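PDB 5ITG: sorbitol dehydrogenase from Gluconobacter oxydans, which probably oxidises D-sorbitol to L-sorbose with an NADP cofactor, as a member of the mannitol dehydrogenase family. Local coordinates for residues A[17-31]-A[46-60]. Sequence-based numbering, arbitrary orientation.
Sequences PPYDIDGIKPGIVHF and EQILEHAPDWAIVGV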
loop_
_atom_site.group_PDB
_atom_site.type_symbol
_atom_site.label_atom_id
_atom_site.label_comp_id
_atom_site.label_asym_id
_atom_site.label_seq_id
_atom_site.Cartn_x
_atom_site.Cartn_y
_atom_site.Cartn_z
ATOM N N PRO A 17 -16.905 9.267 -17.304
ATOM C CA PRO A 17 -16.134 8.163 -17.878
ATOM C C PRO A 17 -15.826 8.454 -19.342
ATOM O O PRO A 17 -16.718 8.796 -20.109
ATOM C CB PRO A 17 -17.068 6.974 -17.701
ATOM C CG PRO A 17 -17.761 7.302 -16.414
ATOM C CD PRO A 17 -18.088 8.765 -16.584
ATOM N N PRO A 18 -14.553 8.332 -19.745
ATOM C CA PRO A 18 -14.146 8.589 -21.130
ATOM C C PRO A 18 -14.412 7.423 -22.083
ATOM O O PRO A 18 -13.527 7.013 -22.836
ATOM C CB PRO A 18 -12.659 8.881 -20.991
ATOM C CG PRO A 18 -12.256 7.915 -19.912
ATOM C CD PRO A 18 -13.377 8.083 -18.891
ATOM N N TYR A 19 -15.631 6.897 -22.048
ATOM C CA TYR A 19 -16.017 5.775 -22.900
ATOM C C TYR A 19 -17.514 5.524 -22.766
ATOM O O TYR A 19 -18.147 6.018 -21.837
ATOM C CB TYR A 19 -15.238 4.520 -22.490
ATOM C CG TYR A 19 -15.355 4.206 -21.014
ATOM C CD1 TYR A 19 -16.510 3.626 -20.492
ATOM C CD2 TYR A 19 -14.323 4.525 -20.135
ATOM C CE1 TYR A 19 -16.637 3.373 -19.134
ATOM C CE2 TYR A 19 -14.439 4.278 -18.771
ATOM C CZ TYR A 19 -15.597 3.702 -18.280
ATOM O OH TYR A 19 -15.715 3.451 -16.939
ATOM N N ASP A 20 -18.084 4.765 -23.696
ATOM C CA ASP A 20 -19.506 4.463 -23.638
ATOM C C ASP A 20 -19.704 3.437 -22.527
ATOM O O ASP A 20 -19.297 2.284 -22.660
ATOM C CB ASP A 20 -19.984 3.878 -24.969
ATOM C CG ASP A 20 -21.497 3.870 -25.090
ATOM O OD1 ASP A 20 -22.177 3.625 -24.067
ATOM O OD2 ASP A 20 -22.005 4.096 -26.210
ATOM N N ILE A 21 -20.329 3.859 -21.432
ATOM C CA ILE A 21 -20.551 2.975 -20.295
ATOM C C ILE A 21 -21.389 1.747 -20.660
ATOM O O ILE A 21 -21.311 0.712 -19.998
ATOM C CB ILE A 21 -21.236 3.733 -19.131
ATOM C CG1 ILE A 21 -21.372 2.814 -17.914
ATOM C CG2 ILE A 21 -22.601 4.250 -19.573
ATOM C CD1 ILE A 21 -22.174 3.411 -16.778
ATOM N N ASP A 22 -22.181 1.858 -21.721
ATOM C CA ASP A 22 -23.027 0.746 -22.149
ATOM C C ASP A 22 -22.266 -0.281 -22.978
ATOM O O ASP A 22 -22.727 -1.408 -23.154
ATOM C CB ASP A 22 -24.215 1.262 -22.966
ATOM C CG ASP A 22 -25.035 2.292 -22.216
ATOM O OD1 ASP A 22 -25.484 1.992 -21.085
ATOM O OD2 ASP A 22 -25.236 3.399 -22.763
ATOM N N GLY A 23 -21.100 0.105 -23.481
ATOM C CA GLY A 23 -20.321 -0.804 -24.302
ATOM C C GLY A 23 -19.316 -1.692 -23.590
ATOM O O GLY A 23 -18.852 -2.676 -24.163
ATOM N N ILE A 24 -18.976 -1.368 -22.348
ATOM C CA ILE A 24 -18.001 -2.172 -21.626
ATOM C C ILE A 24 -18.582 -3.453 -21.037
ATOM O O ILE A 24 -19.739 -3.491 -20.615
ATOM C CB ILE A 24 -17.315 -1.346 -20.502
ATOM C CG1 ILE A 24 -18.336 -0.927 -19.439
ATOM C CG2 ILE A 24 -16.661 -0.116 -21.107
ATOM C CD1 ILE A 24 -17.727 -0.163 -18.270
ATOM N N LYS A 25 -17.763 -4.501 -21.024
ATOM C CA LYS A 25 -18.149 -5.805 -20.491
ATOM C C LYS A 25 -17.128 -6.283 -19.452
ATOM O O LYS A 25 -15.934 -6.004 -19.570
ATOM C CB LYS A 25 -18.248 -6.823 -21.631
ATOM C CG LYS A 25 -19.334 -6.496 -22.655
ATOM C CD LYS A 25 -19.299 -7.458 -23.832
ATOM C CE LYS A 25 -20.511 -7.266 -24.748
ATOM N NZ LYS A 25 -20.586 -5.901 -25.347
ATOM N N PRO A 26 -17.587 -7.025 -18.431
ATOM C CA PRO A 26 -16.752 -7.561 -17.344
ATOM C C PRO A 26 -15.585 -8.460 -17.772
ATOM O O PRO A 26 -15.754 -9.390 -18.565
ATOM C CB PRO A 26 -17.756 -8.316 -16.474
ATOM C CG PRO A 26 -19.044 -7.579 -16.717
ATOM C CD PRO A 26 -19.004 -7.369 -18.210
ATOM N N GLY A 27 -14.402 -8.176 -17.229
ATOM C CA GLY A 27 -13.223 -8.966 -17.532
ATOM C C GLY A 27 -12.429 -9.255 -16.269
ATOM O O GLY A 27 -11.509 -10.079 -16.261
ATOM N N ILE A 28 -12.800 -8.570 -15.191
ATOM C CA ILE A 28 -12.128 -8.706 -13.902
ATOM C C ILE A 28 -13.135 -8.814 -12.760
ATOM O O ILE A 28 -14.151 -8.113 -12.748
ATOM C CB ILE A 28 -11.256 -7.452 -13.594
ATOM C CG1 ILE A 28 -10.267 -7.203 -14.730
ATOM C CG2 ILE A 28 -10.518 -7.634 -12.264
ATOM C CD1 ILE A 28 -9.634 -5.822 -14.674
ATOM N N VAL A 29 -12.854 -9.698 -11.812
ATOM C CA VAL A 29 -13.686 -9.824 -10.622
ATOM C C VAL A 29 -12.765 -9.377 -9.495
ATOM O O VAL A 29 -11.642 -9.873 -9.376
ATOM C CB VAL A 29 -14.134 -11.273 -10.367
ATOM C CG1 VAL A 29 -14.658 -11.411 -8.935
ATOM C CG2 VAL A 29 -15.223 -11.653 -11.351
ATOM N N HIS A 30 -13.226 -8.433 -8.680
ATOM C CA HIS A 30 -12.410 -7.925 -7.579
ATOM C C HIS A 30 -12.998 -8.203 -6.205
ATOM O O HIS A 30 -14.152 -7.872 -5.940
ATOM C CB HIS A 30 -12.217 -6.414 -7.709
ATOM C CG HIS A 30 -11.346 -5.829 -6.644
ATOM N ND1 HIS A 30 -9.970 -5.903 -6.687
ATOM C CD2 HIS A 30 -11.654 -5.213 -5.479
ATOM C CE1 HIS A 30 -9.469 -5.359 -5.592
ATOM N NE2 HIS A 30 -10.469 -4.934 -4.842
ATOM N N PHE A 31 -12.186 -8.789 -5.330
ATOM C CA PHE A 31 -12.595 -9.094 -3.963
ATOM C C PHE A 31 -12.110 -7.992 -3.020
ATOM O O PHE A 31 -10.924 -7.683 -2.981
ATOM C CB PHE A 31 -12.002 -10.435 -3.520
ATOM C CG PHE A 31 -12.768 -11.635 -4.012
ATOM C CD1 PHE A 31 -13.928 -12.048 -3.361
ATOM C CD2 PHE A 31 -12.333 -12.351 -5.125
ATOM C CE1 PHE A 31 -14.647 -13.160 -3.808
ATOM C CE2 PHE A 31 -13.046 -13.467 -5.582
ATOM C CZ PHE A 31 -14.207 -13.870 -4.920
ATOM N N GLU A 46 -9.999 2.319 -15.729
ATOM C CA GLU A 46 -10.854 3.368 -16.271
ATOM C C GLU A 46 -10.208 4.041 -17.483
ATOM O O GLU A 46 -10.901 4.487 -18.400
ATOM C CB GLU A 46 -11.124 4.425 -15.194
ATOM C CG GLU A 46 -12.039 5.559 -15.629
ATOM C CD GLU A 46 -13.505 5.204 -15.494
ATOM O OE1 GLU A 46 -13.830 3.999 -15.537
ATOM O OE2 GLU A 46 -14.333 6.127 -15.352
ATOM N N GLN A 47 -8.878 4.098 -17.484
ATOM C CA GLN A 47 -8.131 4.743 -18.559
ATOM C C GLN A 47 -7.807 3.878 -19.775
ATOM O O GLN A 47 -7.257 4.376 -20.751
ATOM C CB GLN A 47 -6.840 5.330 -17.996
ATOM C CG GLN A 47 -7.071 6.338 -16.884
ATOM C CD GLN A 47 -5.791 6.690 -16.155
ATOM O OE1 GLN A 47 -4.883 7.297 -16.729
ATOM N NE2 GLN A 47 -5.704 6.297 -14.884
ATOM N N ILE A 48 -8.130 2.591 -19.725
ATOM C CA ILE A 48 -7.872 1.721 -20.870
ATOM C C ILE A 48 -9.164 1.102 -21.395
ATOM O O ILE A 48 -9.152 0.349 -22.367
ATOM C CB ILE A 48 -6.865 0.592 -20.517
ATOM C CG1 ILE A 48 -7.317 -0.162 -19.265
ATOM C CG2 ILE A 48 -5.476 1.180 -20.309
ATOM C CD1 ILE A 48 -8.520 -1.064 -19.477
ATOM N N LEU A 49 -10.280 1.432 -20.751
ATOM C CA LEU A 49 -11.580 0.899 -21.141
ATOM C C LEU A 49 -12.017 1.424 -22.512
ATOM O O LEU A 49 -12.831 0.803 -23.199
ATOM C CB LEU A 49 -12.616 1.262 -20.076
ATOM C CG LEU A 49 -13.450 0.123 -19.481
ATOM C CD1 LEU A 49 -12.580 -1.091 -19.203
ATOM C CD2 LEU A 49 -14.112 0.610 -18.200
ATOM N N GLU A 50 -11.477 2.573 -22.901
ATOM C CA GLU A 50 -11.802 3.167 -24.192
ATOM C C GLU A 50 -11.002 2.461 -25.283
ATOM O O GLU A 50 -11.245 2.661 -26.470
ATOM C CB GLU A 50 -11.457 4.658 -24.186
ATOM C CG GLU A 50 -9.983 4.937 -23.955
ATOM C CD GLU A 50 -9.679 6.420 -23.866
ATOM O OE1 GLU A 50 -10.007 7.148 -24.830
ATOM O OE2 GLU A 50 -9.111 6.852 -22.836
ATOM N N HIS A 51 -10.049 1.634 -24.865
ATOM C CA HIS A 51 -9.195 0.887 -25.785
ATOM C C HIS A 51 -9.630 -0.571 -25.853
ATOM O O HIS A 51 -9.718 -1.162 -26.931
ATOM C CB HIS A 51 -7.743 0.950 -25.308
ATOM C CG HIS A 51 -7.193 2.338 -25.233
ATOM N ND1 HIS A 51 -6.149 2.680 -24.401
ATOM C CD2 HIS A 51 -7.535 3.471 -25.894
ATOM C CE1 HIS A 51 -5.872 3.964 -24.551
ATOM N NE2 HIS A 51 -6.698 4.467 -25.451
ATOM N N ALA A 52 -9.885 -1.143 -24.680
ATOM C CA ALA A 52 -10.307 -2.528 -24.555
ATOM C C ALA A 52 -11.476 -2.540 -23.580
ATOM O O ALA A 52 -11.294 -2.709 -22.376
ATOM C CB ALA A 52 -9.162 -3.371 -24.021
ATOM N N PRO A 53 -12.699 -2.366 -24.097
ATOM C CA PRO A 53 -13.931 -2.340 -23.306
ATOM C C PRO A 53 -14.330 -3.629 -22.591
ATOM O O PRO A 53 -15.304 -3.637 -21.844
ATOM C CB PRO A 53 -14.975 -1.911 -24.330
ATOM C CG PRO A 53 -14.483 -2.572 -25.578
ATOM C CD PRO A 53 -13.002 -2.275 -25.537
ATOM N N ASP A 54 -13.591 -4.711 -22.804
ATOM C CA ASP A 54 -13.945 -5.972 -22.158
ATOM C C ASP A 54 -13.267 -6.196 -20.815
ATOM O O ASP A 54 -13.082 -7.334 -20.383
ATOM C CB ASP A 54 -13.648 -7.147 -23.094
ATOM C CG ASP A 54 -14.597 -7.200 -24.278
ATOM O OD1 ASP A 54 -15.825 -7.199 -24.054
ATOM O OD2 ASP A 54 -14.119 -7.244 -25.430
ATOM N N TRP A 55 -12.921 -5.108 -20.138
ATOM C CA TRP A 55 -12.260 -5.226 -18.850
ATOM C C TRP A 55 -12.985 -4.539 -17.707
ATOM O O TRP A 55 -12.352 -4.039 -16.771
ATOM C CB TRP A 55 -10.829 -4.706 -18.959
ATOM C CG TRP A 55 -9.989 -5.546 -19.878
ATOM C CD1 TRP A 55 -9.601 -5.239 -21.152
ATOM C CD2 TRP A 55 -9.442 -6.836 -19.592
ATOM N NE1 TRP A 55 -8.841 -6.257 -21.675
ATOM C CE2 TRP A 55 -8.729 -7.251 -20.738
ATOM C CE3 TRP A 55 -9.485 -7.683 -18.476
ATOM C CZ2 TRP A 55 -8.059 -8.479 -20.800
ATOM C CZ3 TRP A 55 -8.816 -8.901 -18.536
ATOM C CH2 TRP A 55 -8.112 -9.288 -19.692
ATOM N N ALA A 56 -14.313 -4.512 -17.778
ATOM C CA ALA A 56 -15.107 -3.907 -16.716
ATOM C C ALA A 56 -14.840 -4.730 -15.472
ATOM O O ALA A 56 -14.386 -5.869 -15.568
ATOM C CB ALA A 56 -16.593 -3.950 -17.063
ATOM N N ILE A 57 -15.131 -4.167 -14.306
ATOM C CA ILE A 57 -14.881 -4.873 -13.053
ATOM C C ILE A 57 -16.155 -5.233 -12.293
ATOM O O ILE A 57 -17.045 -4.409 -12.141
ATOM C CB ILE A 57 -13.997 -4.021 -12.102
ATOM C CG1 ILE A 57 -12.674 -3.656 -12.784
ATOM C CG2 ILE A 57 -13.713 -4.794 -10.829
ATOM C CD1 ILE A 57 -11.862 -2.611 -12.008
ATOM N N VAL A 58 -16.226 -6.472 -11.818
ATOM C CA VAL A 58 -17.360 -6.927 -11.021
ATOM C C VAL A 58 -16.815 -7.009 -9.599
ATOM O O VAL A 58 -15.941 -7.825 -9.321
ATOM C CB VAL A 58 -17.842 -8.335 -11.440
ATOM C CG1 VAL A 58 -18.981 -8.774 -10.537
ATOM C CG2 VAL A 58 -18.285 -8.331 -12.894
ATOM N N GLY A 59 -17.318 -6.165 -8.707
ATOM C CA GLY A 59 -16.828 -6.175 -7.339
ATOM C C GLY A 59 -17.555 -7.135 -6.419
ATOM O O GLY A 59 -18.766 -7.332 -6.544
ATOM N N VAL A 60 -16.820 -7.733 -5.487
ATOM C CA VAL A 60 -17.408 -8.675 -4.544
ATOM C C VAL A 60 -16.992 -8.397 -3.104
ATOM O O VAL A 60 -15.804 -8.284 -2.799
ATOM C CB VAL A 60 -17.011 -10.134 -4.879
ATOM C CG1 VAL A 60 -17.687 -11.093 -3.906
ATOM C CG2 VAL A 60 -17.398 -10.467 -6.304
#
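Ala56 O is gripped by two successive backbone amides, Gly27 N at 2.8 Å and Ile28 N at 3.2 Å, and this fork marks a beta bulge where strands 26-31 and 56-60 begin to pair. The two run parallel in the Rossmann sheet of the dehydrogenase, joined through the helical residues between them as a beta-alpha-beta unit. Beyond the bulge the ladder is regular: Val58 N gives to Ile28 O, His30 N to Val58 O and Val60 N to His30 O. Before it, Lys25 N reaches Pro53 O at 2.7 Å. Gly27 fits tightly at the bulge, its CA close to Asp54 O and its carbonyl oxygen near Trp55 CZ3; Ile28 CG1 meets the edge of that indole at CE3.

One face of the pair carries Val29, Val58, Phe31 and Val60, with Val60 CG1 3.7 Å from Phe31 CE1; helix 111-119 packs against the valines. On the other face Ile57 CG2 lies against His30 CB, while His30, with CG anti to the backbone N (chi1 -178°), hydrogen-bonds through ND1 to Ser127 OG.

Farther back, Ile24 CG2 packs on Leu49 CG at 3.6 Å, and Leu49 also lies over one face of the Tyr19 ring, its CD2 making a CH-pi contact, opposite Pro17 CB. The carboxylate of Glu46 stands nearly perpendicular to this ring, 88° between planes. Its OE2 takes the amide of Gly99, and OE1 sits at the ring edge, hydrogen-bonded to Tyr19 OH at a modelled 2.4 Å, short enough that the exact length is doubtful.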